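Local coordinates for iron binding protein FbpA (PDB 1Q35), which binds ferric iron in the bacterial periplasm, probably as the solute-binding component of an iron-uptake system, at residues A117-Y121 and L122-K126. Sequence-based numbering, arbitrary orientation.
Sequences AGFDY and LDLAK
From Asp120 onward the extended chain turns into the short 3-10 segment that includes 122-125, its first turns marked by i to i+3 bonds from Asp123 N to Asp120 O and from Leu124 N to Tyr121 O (both 3.0 Å). Asp120 forms an Asx turn: its OD1 accepts the amide N of Leu122 at 2.9 Å, and the N-H...O angle of 176° makes this bond almost straight. With its CG anti to the backbone N (chi1 -164°), the Asp120 carboxylate lies alongside Leu122, and OD1 meets the amide on its anti side, 30° out of the carboxylate plane. Asp123 bonds back through OD1, which takes Asp120 N at 2.9 Å from the anti side of the carboxylate. This is the Asp123 half of a capping box. The amide of Asp120 and a water that also donates to Gly118 O both bond Asp123 OD1, while Lys126 NZ meets Asp123 OD2 in a 2.6 Å salt bridge that probably favours the charged carboxylate. On its aliphatic part, Asp123 CB lies over one face of the Phe119 ring, offset toward the rim and 3.8 Å from the centroid, evidence of a CH-pi contact. Leu124 CD2 approaches the edge of the same ring, 4.1 Å from Phe119 CE2. In the fold, this turn lies in the connection between strands 96-108 and 133-134. Leu122 packs on Met150 and Tyr154 of helix 141-168, Phe119 and Leu124 rest on Ile105, Leu124 also touches strand 192-196, and Tyr121 OH bonds to Arg103 O of strand 96-108 and His228 N of strand 228-236.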
loop_
_atom_site.group_PDB
_atom_site.type_symbol
_atom_site.label_atom_id
_atom_site.label_comp_id
_atom_site.label_asym_id
_atom_site.label_seq_id
_atom_site.Cartn_x
_atom_site.Cartn_y
_atom_site.Cartn_z
ATOM N N ALA A 117 -0.434 -8.511 22.686
ATOM C CA ALA A 117 0.703 -9.079 21.980
ATOM C C ALA A 117 0.380 -10.514 21.577
ATOM O O ALA A 117 -0.212 -11.273 22.347
ATOM C CB ALA A 117 1.950 -9.040 22.851
ATOM N N GLY A 118 0.761 -10.866 20.354
ATOM C CA GLY A 118 0.485 -12.171 19.782
ATOM C C GLY A 118 -0.705 -12.204 18.840
ATOM O O GLY A 118 -0.883 -13.184 18.126
ATOM N N PHE A 119 -1.518 -11.149 18.823
ATOM C CA PHE A 119 -2.696 -11.108 17.954
ATOM C C PHE A 119 -2.291 -11.100 16.484
ATOM O O PHE A 119 -1.411 -10.357 16.078
ATOM C CB PHE A 119 -3.565 -9.890 18.276
ATOM C CG PHE A 119 -4.983 -10.011 17.787
ATOM C CD1 PHE A 119 -5.997 -10.415 18.648
ATOM C CD2 PHE A 119 -5.313 -9.730 16.463
ATOM C CE1 PHE A 119 -7.307 -10.521 18.206
ATOM C CE2 PHE A 119 -6.631 -9.833 16.021
ATOM C CZ PHE A 119 -7.619 -10.232 16.892
ATOM N N ASP A 120 -2.979 -11.911 15.693
ATOM C CA ASP A 120 -2.627 -12.179 14.303
ATOM C C ASP A 120 -3.827 -11.838 13.423
ATOM O O ASP A 120 -4.972 -11.911 13.871
ATOM C CB ASP A 120 -2.300 -13.671 14.189
ATOM C CG ASP A 120 -1.554 -14.040 12.929
ATOM O OD1 ASP A 120 -2.056 -13.792 11.810
ATOM O OD2 ASP A 120 -0.470 -14.654 12.991
ATOM N N TYR A 121 -3.576 -11.481 12.165
ATOM C CA TYR A 121 -4.644 -11.450 11.154
ATOM C C TYR A 121 -5.550 -12.677 11.261
ATOM O O TYR A 121 -6.767 -12.562 11.164
ATOM C CB TYR A 121 -4.062 -11.389 9.735
ATOM C CG TYR A 121 -3.132 -10.223 9.530
ATOM C CD1 TYR A 121 -3.619 -8.957 9.227
ATOM C CD2 TYR A 121 -1.756 -10.375 9.679
ATOM C CE1 TYR A 121 -2.762 -7.879 9.060
ATOM C CE2 TYR A 121 -0.896 -9.302 9.524
ATOM C CZ TYR A 121 -1.402 -8.063 9.212
ATOM O OH TYR A 121 -0.543 -7.002 9.076
ATOM N N LEU A 122 -4.941 -13.843 11.447
ATOM C CA LEU A 122 -5.668 -15.109 11.519
ATOM C C LEU A 122 -6.759 -15.124 12.574
ATOM O O LEU A 122 -7.761 -15.824 12.422
ATOM C CB LEU A 122 -4.706 -16.261 11.808
ATOM C CG LEU A 122 -3.742 -16.635 10.688
ATOM C CD1 LEU A 122 -2.658 -17.544 11.229
ATOM C CD2 LEU A 122 -4.486 -17.299 9.532
ATOM N N ASP A 123 -6.564 -14.390 13.661
ATOM C CA ASP A 123 -7.555 -14.362 14.733
ATOM C C ASP A 123 -8.893 -13.787 14.275
ATOM O O ASP A 123 -9.934 -14.175 14.796
ATOM C CB ASP A 123 -6.988 -13.647 15.957
ATOM C CG ASP A 123 -5.862 -14.434 16.576
ATOM O OD1 ASP A 123 -4.762 -13.902 16.733
ATOM O OD2 ASP A 123 -5.959 -15.641 16.868
ATOM N N LEU A 124 -8.873 -12.904 13.281
ATOM C CA LEU A 124 -10.101 -12.304 12.751
ATOM C C LEU A 124 -11.050 -13.300 12.080
ATOM O O LEU A 124 -12.210 -12.968 11.850
ATOM C CB LEU A 124 -9.774 -11.168 11.777
ATOM C CG LEU A 124 -8.999 -9.977 12.346
ATOM C CD1 LEU A 124 -8.700 -8.989 11.226
ATOM C CD2 LEU A 124 -9.770 -9.305 13.467
ATOM N N ALA A 125 -10.564 -14.500 11.769
ATOM C CA ALA A 125 -11.391 -15.555 11.178
ATOM C C ALA A 125 -12.018 -16.483 12.219
ATOM O O ALA A 125 -12.790 -17.373 11.862
ATOM C CB ALA A 125 -10.561 -16.372 10.196
ATOM N N LYS A 126 -11.693 -16.297 13.494
ATOM C CA LYS A 126 -12.212 -17.169 14.546
ATOM C C LYS A 126 -13.689 -16.849 14.831
ATOM O O LYS A 126 -14.102 -15.700 14.692
ATOM C CB LYS A 126 -11.364 -17.039 15.813
ATOM C CG LYS A 126 -9.953 -17.596 15.643
ATOM C CD LYS A 126 -9.065 -17.363 16.856
ATOM C CE LYS A 126 -7.778 -18.170 16.737
ATOM N NZ LYS A 126 -6.792 -17.873 17.817
HETATM O O HOH W 1 -2.652 -15.206 17.579
#